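Long-range contact in taurocyamine kinase (Schistosoma mansoni, PDB 4WOD), which catalyses the reversible, magnesium-dependent transfer of phosphate between ATP and the guanidino compound taurocyamine: residues G204-L216 with I219-Q231. The protein carries 4 engineered substitutions. Numbering follows the deposited sequence.
Sequences GRGIFINKQKNFL and INEEDHIRVISMQ. With ARG (arginine), chain B.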
ATOM      1  N   GLY A 204     -41.738   6.320  -1.661  1.00 16.80           N
ATOM      2  CA  GLY A 204     -41.188   5.856  -2.921  1.00 20.17           C
ATOM      3  C   GLY A 204     -40.114   4.793  -2.773  1.00 18.22           C
ATOM      4  O   GLY A 204     -39.451   4.447  -3.738  1.00 19.87           O
ATOM      5  N   ARG A 205     -39.948   4.282  -1.558  1.00 20.68           N
ATOM      6  CA  ARG A 205     -38.872   3.353  -1.235  1.00 15.09           C
ATOM      7  C   ARG A 205     -39.381   2.085  -0.583  1.00 19.10           C
ATOM      8  O   ARG A 205     -40.403   2.087   0.114  1.00 18.25           O
ATOM      9  CB  ARG A 205     -37.868   4.022  -0.306  1.00 17.26           C
ATOM     10  CG  ARG A 205     -37.225   5.248  -0.938  1.00 18.01           C
ATOM     11  CD  ARG A 205     -36.856   6.249   0.112  1.00 17.43           C
ATOM     12  NE  ARG A 205     -35.989   7.289  -0.435  1.00 18.98           N
ATOM     13  CZ  ARG A 205     -36.376   8.531  -0.699  1.00 19.66           C
ATOM     14  NH1 ARG A 205     -37.632   8.896  -0.471  1.00 18.40           N
ATOM     15  NH2 ARG A 205     -35.499   9.402  -1.194  1.00 16.83           N
ATOM     16  N   GLY A 206     -38.654   0.997  -0.797  1.00 20.54           N
ATOM     17  CA  GLY A 206     -39.008  -0.245  -0.147  1.00 22.77           C
ATOM     18  C   GLY A 206     -38.007  -1.351  -0.367  1.00 22.71           C
ATOM     19  O   GLY A 206     -36.977  -1.164  -1.040  1.00 16.92           O
ATOM     20  N   ILE A 207     -38.301  -2.507   0.229  1.00 16.54           N
ATOM     21  CA  ILE A 207     -37.456  -3.682   0.031  1.00 17.82           C
ATOM     22  C   ILE A 207     -38.292  -4.897  -0.313  1.00 23.23           C
ATOM     23  O   ILE A 207     -39.460  -4.990   0.081  1.00 23.69           O
ATOM     24  CB  ILE A 207     -36.596  -4.013   1.287  1.00 22.23           C
ATOM     25  CG1 ILE A 207     -37.475  -4.446   2.456  1.00 24.49           C
ATOM     26  CG2 ILE A 207     -35.765  -2.827   1.711  1.00 19.52           C
ATOM     27  CD1 ILE A 207     -36.675  -5.044   3.595  1.00 27.44           C
ATOM     28  N   PHE A 208     -37.687  -5.828  -1.041  1.00 19.10           N
ATOM     29  CA  PHE A 208     -38.354  -7.067  -1.417  1.00 22.12           C
ATOM     30  C   PHE A 208     -37.473  -8.250  -1.011  1.00 21.47           C
ATOM     31  O   PHE A 208     -36.261  -8.235  -1.254  1.00 19.57           O
ATOM     32  CB  PHE A 208     -38.640  -7.097  -2.926  1.00 20.17           C
ATOM     33  CG  PHE A 208     -39.279  -8.385  -3.400  1.00 25.28           C
ATOM     34  CD1 PHE A 208     -40.657  -8.495  -3.491  1.00 22.76           C
ATOM     35  CD2 PHE A 208     -38.498  -9.492  -3.734  1.00 20.85           C
ATOM     36  CE1 PHE A 208     -41.256  -9.677  -3.912  1.00 26.10           C
ATOM     37  CE2 PHE A 208     -39.089 -10.677  -4.162  1.00 23.23           C
ATOM     38  CZ  PHE A 208     -40.465 -10.772  -4.252  1.00 23.79           C
ATOM     39  N   ILE A 209     -38.087  -9.259  -0.390  1.00 18.49           N
ATOM     40  CA  ILE A 209     -37.384 -10.458   0.054  1.00 21.65           C
ATOM     41  C   ILE A 209     -38.151 -11.697  -0.384  1.00 25.57           C
ATOM     42  O   ILE A 209     -39.380 -11.742  -0.257  1.00 26.03           O
ATOM     43  CB  ILE A 209     -37.218 -10.511   1.592  1.00 25.64           C
ATOM     44  CG1 ILE A 209     -37.104  -9.113   2.191  1.00 25.61           C
ATOM     45  CG2 ILE A 209     -36.033 -11.416   2.007  1.00 24.41           C
ATOM     46  CD1 ILE A 209     -37.016  -9.119   3.685  1.00 27.93           C
ATOM     47  N   ASN A 210     -37.444 -12.701  -0.899  1.00 23.58           N
ATOM     48  CA  ASN A 210     -38.117 -13.944  -1.253  1.00 24.99           C
ATOM     49  C   ASN A 210     -38.264 -14.831  -0.019  1.00 25.73           C
ATOM     50  O   ASN A 210     -37.699 -14.545   1.042  1.00 21.68           O
ATOM     51  CB  ASN A 210     -37.393 -14.685  -2.395  1.00 27.26           C
ATOM     52  CG  ASN A 210     -36.015 -15.246  -1.999  1.00 22.46           C
ATOM     53  OD1 ASN A 210     -35.359 -14.781  -1.062  1.00 20.52           O
ATOM     54  ND2 ASN A 210     -35.561 -16.230  -2.764  1.00 22.91           N
ATOM     55  N   LYS A 211     -39.063 -15.885  -0.158  1.00 29.06           N
ATOM     56  CA  LYS A 211     -39.375 -16.745   0.974  1.00 26.83           C
ATOM     57  C   LYS A 211     -38.123 -17.397   1.541  1.00 24.27           C
ATOM     58  O   LYS A 211     -37.994 -17.510   2.754  1.00 29.19           O
ATOM     59  CB  LYS A 211     -40.404 -17.798   0.575  1.00 30.75           C
ATOM     60  CG  LYS A 211     -41.761 -17.191   0.257  1.00 35.20           C
ATOM     61  CD  LYS A 211     -42.849 -18.246   0.080  1.00 46.00           C
ATOM     62  CE  LYS A 211     -43.028 -18.606  -1.390  1.00 46.38           C
ATOM     63  NZ  LYS A 211     -44.431 -19.015  -1.686  1.00 54.92           N
ATOM     64  N   GLN A 212     -37.180 -17.778   0.676  1.00 25.26           N
ATOM     65  CA  GLN A 212     -35.949 -18.438   1.133  1.00 25.58           C
ATOM     66  C   GLN A 212     -34.944 -17.468   1.739  1.00 27.30           C
ATOM     67  O   GLN A 212     -33.898 -17.891   2.218  1.00 27.01           O
ATOM     68  CB  GLN A 212     -35.254 -19.187  -0.016  1.00 28.27           C
ATOM     69  CG  GLN A 212     -36.091 -20.202  -0.761  1.00 29.50           C
ATOM     70  CD  GLN A 212     -36.733 -19.608  -1.995  1.00 40.92           C
ATOM     71  OE1 GLN A 212     -37.604 -18.728  -1.901  1.00 40.53           O
ATOM     72  NE2 GLN A 212     -36.302 -20.074  -3.170  1.00 38.25           N
ATOM     73  N   LYS A 213     -35.242 -16.171   1.683  1.00 25.89           N
ATOM     74  CA  LYS A 213     -34.364 -15.136   2.240  1.00 22.51           C
ATOM     75  C   LYS A 213     -32.930 -15.173   1.689  1.00 20.90           C
ATOM     76  O   LYS A 213     -31.973 -14.884   2.405  1.00 20.75           O
ATOM     77  CB  LYS A 213     -34.333 -15.236   3.767  1.00 28.87           C
ATOM     78  CG  LYS A 213     -35.723 -15.182   4.411  1.00 30.71           C
ATOM     79  CD  LYS A 213     -35.671 -14.768   5.872  1.00 33.12           C
ATOM     80  CE  LYS A 213     -37.084 -14.748   6.468  1.00 46.25           C
ATOM     81  NZ  LYS A 213     -37.160 -14.091   7.810  1.00 52.20           N
ATOM     82  N   ASN A 214     -32.794 -15.531   0.417  1.00 20.02           N
ATOM     83  CA  ASN A 214     -31.501 -15.524  -0.260  1.00 19.53           C
ATOM     84  C   ASN A 214     -31.509 -14.592  -1.488  1.00 19.90           C
ATOM     85  O   ASN A 214     -30.589 -14.626  -2.310  1.00 20.48           O
ATOM     86  CB  ASN A 214     -31.108 -16.951  -0.668  1.00 23.02           C
ATOM     87  CG  ASN A 214     -32.114 -17.586  -1.606  1.00 22.79           C
ATOM     88  OD1 ASN A 214     -32.967 -16.898  -2.169  1.00 19.14           O
ATOM     89  ND2 ASN A 214     -32.007 -18.901  -1.799  1.00 20.08           N
ATOM     90  N   PHE A 215     -32.561 -13.781  -1.592  1.00 16.69           N
ATOM     91  CA  PHE A 215     -32.780 -12.838  -2.692  1.00 19.93           C
ATOM     92  C   PHE A 215     -33.423 -11.598  -2.114  1.00 19.39           C
ATOM     93  O   PHE A 215     -34.447 -11.675  -1.446  1.00 20.23           O
ATOM     94  CB  PHE A 215     -33.663 -13.441  -3.783  1.00 16.27           C
ATOM     95  CG  PHE A 215     -33.932 -12.510  -4.950  1.00 16.47           C
ATOM     96  CD1 PHE A 215     -32.979 -12.333  -5.947  1.00 18.46           C
ATOM     97  CD2 PHE A 215     -35.148 -11.839  -5.061  1.00 20.53           C
ATOM     98  CE1 PHE A 215     -33.223 -11.482  -7.029  1.00 20.97           C
ATOM     99  CE2 PHE A 215     -35.403 -10.986  -6.136  1.00 18.14           C
ATOM    100  CZ  PHE A 215     -34.438 -10.813  -7.124  1.00 19.78           C
ATOM    101  N   LEU A 216     -32.817 -10.445  -2.360  1.00 18.17           N
ATOM    102  CA  LEU A 216     -33.216  -9.219  -1.673  1.00 14.14           C
ATOM    103  C   LEU A 216     -33.172  -8.044  -2.646  1.00 17.86           C
ATOM    104  O   LEU A 216     -32.203  -7.923  -3.428  1.00 21.00           O
ATOM    105  CB  LEU A 216     -32.287  -8.973  -0.482  1.00 15.29           C
ATOM    106  CG  LEU A 216     -32.319  -7.601   0.194  1.00 19.12           C
ATOM    107  CD1 LEU A 216     -33.562  -7.437   1.063  1.00 22.21           C
ATOM    108  CD2 LEU A 216     -31.056  -7.354   1.011  1.00 21.10           C
ATOM    109  N   ILE A 219     -35.478  -0.822  -3.408  1.00 15.95           N
ATOM    110  CA  ILE A 219     -36.082   0.100  -4.351  1.00 13.90           C
ATOM    111  C   ILE A 219     -35.855   1.540  -3.903  1.00 16.02           C
ATOM    112  O   ILE A 219     -36.284   1.931  -2.815  1.00 17.12           O
ATOM    113  CB  ILE A 219     -37.591  -0.159  -4.503  1.00 17.25           C
ATOM    114  CG1 ILE A 219     -37.835  -1.613  -4.927  1.00 20.03           C
ATOM    115  CG2 ILE A 219     -38.204   0.824  -5.509  1.00 19.91           C
ATOM    116  CD1 ILE A 219     -39.265  -1.888  -5.312  1.00 27.71           C
ATOM    117  N   ASN A 220     -35.152   2.300  -4.743  1.00 17.34           N
ATOM    118  CA  ASN A 220     -34.908   3.738  -4.558  1.00 16.06           C
ATOM    119  C   ASN A 220     -34.094   4.082  -3.326  1.00 16.35           C
ATOM    120  O   ASN A 220     -34.193   5.196  -2.783  1.00 15.07           O
ATOM    121  CB  ASN A 220     -36.240   4.490  -4.559  1.00 20.54           C
ATOM    122  CG  ASN A 220     -36.765   4.693  -5.966  1.00 19.59           C
ATOM    123  OD1 ASN A 220     -35.972   4.785  -6.900  1.00 19.73           O
ATOM    124  ND2 ASN A 220     -38.097   4.757  -6.132  1.00 16.94           N
ATOM    125  N   GLU A 221     -33.251   3.145  -2.902  1.00 13.89           N
ATOM    126  CA  GLU A 221     -32.333   3.425  -1.802  1.00 17.34           C
ATOM    127  C   GLU A 221     -31.252   4.413  -2.257  1.00 21.45           C
ATOM    128  O   GLU A 221     -30.831   5.286  -1.499  1.00 25.38           O
ATOM    129  CB  GLU A 221     -31.699   2.132  -1.278  1.00 19.39           C
ATOM    130  CG  GLU A 221     -30.684   2.358  -0.153  1.00 24.15           C
ATOM    131  CD  GLU A 221     -29.251   2.467  -0.641  1.00 26.53           C
ATOM    132  OE1 GLU A 221     -28.925   1.874  -1.691  1.00 24.78           O
ATOM    133  OE2 GLU A 221     -28.448   3.146   0.037  1.00 32.32           O
ATOM    134  N   GLU A 222     -30.828   4.283  -3.504  1.00 19.70           N
ATOM    135  CA  GLU A 222     -29.783   5.130  -4.085  1.00 24.56           C
ATOM    136  C   GLU A 222     -29.899   5.011  -5.595  1.00 27.68           C
ATOM    137  O   GLU A 222     -30.212   5.986  -6.297  1.00 21.37           O
ATOM    138  CB  GLU A 222     -28.386   4.707  -3.617  1.00 26.23           C
ATOM    139  CG  GLU A 222     -27.273   5.279  -4.476  1.00 30.33           C
ATOM    140  CD  GLU A 222     -25.878   4.983  -3.945  1.00 34.39           C
ATOM    141  OE1 GLU A 222     -25.028   4.560  -4.754  1.00 35.35           O
ATOM    142  OE2 GLU A 222     -25.624   5.197  -2.736  1.00 36.75           O
ATOM    143  N   ASP A 223     -29.653   3.793  -6.077  1.00 21.50           N
ATOM    144  CA  ASP A 223     -30.060   3.420  -7.412  1.00 15.21           C
ATOM    145  C   ASP A 223     -31.535   3.073  -7.421  1.00 14.70           C
ATOM    146  O   ASP A 223     -32.145   2.876  -6.357  1.00 17.50           O
ATOM    147  CB  ASP A 223     -29.216   2.242  -7.928  1.00 16.44           C
ATOM    148  CG  ASP A 223     -27.804   2.673  -8.309  1.00 19.49           C
ATOM    149  OD1 ASP A 223     -27.672   3.636  -9.092  1.00 16.87           O
ATOM    150  OD2 ASP A 223     -26.827   2.090  -7.790  1.00 19.34           O
ATOM    151  N   HIS A 224     -32.121   3.033  -8.618  1.00 14.52           N
ATOM    152  CA  HIS A 224     -33.529   2.719  -8.754  1.00 14.69           C
ATOM    153  C   HIS A 224     -33.769   1.330  -8.164  1.00 17.20           C
ATOM    154  O   HIS A 224     -34.665   1.126  -7.321  1.00 15.88           O
ATOM    155  CB  HIS A 224     -33.964   2.795 -10.226  1.00 11.57           C
ATOM    156  CG  HIS A 224     -34.006   4.203 -10.748  1.00 13.06           C
ATOM    157  ND1 HIS A 224     -34.178   4.507 -12.079  1.00 14.80           N
ATOM    158  CD2 HIS A 224     -33.879   5.391 -10.108  1.00 14.23           C
ATOM    159  CE1 HIS A 224     -34.179   5.818 -12.237  1.00 15.04           C
ATOM    160  NE2 HIS A 224     -34.009   6.382 -11.053  1.00 13.66           N
ATOM    161  N   ILE A 225     -32.942   0.393  -8.606  1.00 15.17           N
ATOM    162  CA  ILE A 225     -32.981  -0.985  -8.137  1.00 12.85           C
ATOM    163  C   ILE A 225     -31.590  -1.445  -7.738  1.00 19.79           C
ATOM    164  O   ILE A 225     -30.621  -1.221  -8.471  1.00 17.70           O
ATOM    165  CB  ILE A 225     -33.501  -1.946  -9.223  1.00 21.24           C
ATOM    166  CG1 ILE A 225     -34.627  -1.293 -10.032  1.00 25.04           C
ATOM    167  CG2 ILE A 225     -33.936  -3.241  -8.590  1.00 24.60           C
ATOM    168  CD1 ILE A 225     -35.040  -2.057 -11.291  1.00 26.10           C
ATOM    169  N   ARG A 226     -31.491  -2.071  -6.570  1.00 17.64           N
ATOM    170  CA  ARG A 226     -30.288  -2.797  -6.200  1.00 18.18           C
ATOM    171  C   ARG A 226     -30.723  -4.224  -5.893  1.00 16.28           C
ATOM    172  O   ARG A 226     -31.595  -4.447  -5.050  1.00 21.04           O
ATOM    173  CB  ARG A 226     -29.556  -2.167  -5.003  1.00 20.44           C
ATOM    174  CG  ARG A 226     -28.163  -2.772  -4.843  1.00 27.64           C
ATOM    175  CD  ARG A 226     -27.224  -2.026  -3.889  1.00 27.70           C
ATOM    176  NE  ARG A 226     -26.967  -0.606  -4.183  1.00 29.18           N
ATOM    177  CZ  ARG A 226     -26.583  -0.083  -5.352  1.00 37.34           C
ATOM    178  NH1 ARG A 226     -26.371   1.225  -5.428  1.00 39.83           N
ATOM    179  NH2 ARG A 226     -26.426  -0.820  -6.452  1.00 30.04           N
ATOM    180  N   VAL A 227     -30.150  -5.173  -6.619  1.00 14.46           N
ATOM    181  CA  VAL A 227     -30.488  -6.584  -6.462  1.00 16.28           C
ATOM    182  C   VAL A 227     -29.311  -7.347  -5.860  1.00 20.27           C
ATOM    183  O   VAL A 227     -28.153  -7.232  -6.315  1.00 22.38           O
ATOM    184  CB  VAL A 227     -30.895  -7.208  -7.803  1.00 19.91           C
ATOM    185  CG1 VAL A 227     -31.557  -8.563  -7.578  1.00 18.86           C
ATOM    186  CG2 VAL A 227     -31.840  -6.271  -8.553  1.00 17.57           C
ATOM    187  N   ILE A 228     -29.616  -8.124  -4.828  1.00 18.01           N
ATOM    188  CA  ILE A 228     -28.629  -8.830  -4.024  1.00 17.30           C
ATOM    189  C   ILE A 228     -29.049 -10.282  -3.804  1.00 20.30           C
ATOM    190  O   ILE A 228     -30.155 -10.540  -3.318  1.00 20.94           O
ATOM    191  CB  ILE A 228     -28.458  -8.146  -2.661  1.00 19.72           C
ATOM    192  CG1 ILE A 228     -28.168  -6.649  -2.866  1.00 20.91           C
ATOM    193  CG2 ILE A 228     -27.390  -8.849  -1.822  1.00 21.63           C
ATOM    194  CD1 ILE A 228     -28.439  -5.801  -1.666  1.00 26.71           C
ATOM    195  N   SER A 229     -28.184 -11.209  -4.219  1.00 17.55           N
ATOM    196  CA  SER A 229     -28.309 -12.638  -3.906  1.00 14.68           C
ATOM    197  C   SER A 229     -27.271 -12.993  -2.830  1.00 17.79           C
ATOM    198  O   SER A 229     -26.146 -12.529  -2.894  1.00 19.37           O
ATOM    199  CB  SER A 229     -28.117 -13.475  -5.172  1.00 17.01           C
ATOM    200  OG  SER A 229     -28.241 -14.864  -4.906  1.00 19.49           O
ATOM    201  N   MET A 230     -27.623 -13.820  -1.864  1.00 15.53           N
ATOM    202  CA  MET A 230     -26.735 -14.117  -0.783  1.00 19.42           C
ATOM    203  C   MET A 230     -27.075 -15.406  -0.043  1.00 17.44           C
ATOM    204  O   MET A 230     -28.162 -15.820  -0.048  1.00 20.38           O
ATOM    205  CB  MET A 230     -26.726 -12.984   0.194  1.00 20.93           C
ATOM    206  CG  MET A 230     -27.984 -12.826   0.985  1.00 20.18           C
ATOM    207  SD  MET A 230     -29.323 -12.093   0.094  1.00 65.67           S
ATOM    208  CE  MET A 230     -30.373 -11.466   1.385  1.00 46.10           C
ATOM    209  N   GLN A 231     -26.087 -16.000   0.566  1.00 19.77           N
ATOM    210  CA  GLN A 231     -26.288 -17.184   1.414  1.00 19.56           C
ATOM    211  C   GLN A 231     -25.045 -17.477   2.240  1.00 21.44           C
ATOM    212  O   GLN A 231     -23.934 -17.044   1.915  1.00 16.13           O
ATOM    213  CB  GLN A 231     -26.660 -18.416   0.577  1.00 19.46           C
ATOM    214  CG  GLN A 231     -25.563 -18.863  -0.364  1.00 21.57           C
ATOM    215  CD  GLN A 231     -26.064 -19.808  -1.446  1.00 23.29           C
ATOM    216  OE1 GLN A 231     -27.141 -19.612  -2.009  1.00 26.04           O
ATOM    217  NE2 GLN A 231     -25.280 -20.846  -1.734  1.00 22.65           N
TER
HETATM  218  N   ARG B 801     -15.832   5.836  -4.370  1.00 28.73           N
HETATM  219  CA  ARG B 801     -17.000   6.544  -3.925  1.00 33.12           C
HETATM  220  C   ARG B 801     -16.792   7.871  -3.218  1.00 26.41           C
HETATM  221  O   ARG B 801     -15.962   7.963  -2.281  1.00 23.55           O
HETATM  222  CB  ARG B 801     -17.884   5.654  -3.132  1.00 40.46           C
HETATM  223  CG  ARG B 801     -18.750   4.803  -3.997  1.00 35.81           C
HETATM  224  CD  ARG B 801     -20.142   5.276  -3.786  1.00 36.02           C
HETATM  225  NE  ARG B 801     -21.051   4.499  -4.575  1.00 35.69           N
HETATM  226  CZ  ARG B 801     -22.142   3.974  -4.094  1.00 34.97           C
HETATM  227  NH1 ARG B 801     -22.929   3.282  -4.862  1.00 37.48           N
HETATM  228  NH2 ARG B 801     -22.423   4.126  -2.829  1.00 40.28           N
HETATM  229  OXT ARG B 801     -17.513   8.737  -3.735  1.00 22.89           O
HETATM  230  O   HOH W   1     -33.176   6.554  -0.399  1.00 21.15           O
HETATM  231  O   HOH W   2     -29.762 -20.432  -0.573  1.00 31.62           O
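Leu-216 and Ile-228 form an antiparallel hydrogen-bonded pair, each giving its N-H to the other's carbonyl: Leu-216 N to Ile-228 O at 2.8 Å, Ile-228 N to Leu-216 O at 2.9 Å. Met-230 N extends this ladder to Asn-214 O. On the far side of the middle strand, 215-219, Gly-206 and Ile-219 exchange a second pair of backbone bonds, so three neighbouring strands of the catalytic-domain sheet are joined. Just beyond, Asn-220, which tolerates its left-handed backbone better than most non-glycine residues, reaches back to the carbonyl of Gly-204, two residues before strand 206-210: ND2 donates to Gly-204 O at 2.8 Å, in plane and nearly straight (167°).

Mostly apolar side chains cover the two faces. Leu-216 and Ile-228 lie side by side, and Met-230, bent at chi2 (-76°), brings its flexible thioether over so that CE touches Leu-216 CB at 3.7 Å. On the other face Phe-215, its ring anti to the backbone N (chi1 180°), sets CE1 3.4 Å from Val-227 CG1, against helix 236-251.

Arg-226, near the start of strand 225-232, reaches back to the 220-224 loop: NH1 bridges closely to Asp-223 OD2 (2.6 Å) and at long range to Glu-222. The paired strands thus carry a loop whose Glu-222 carboxylate holds the guanidinium of bound arginine, and probably that of taurocyamine likewise.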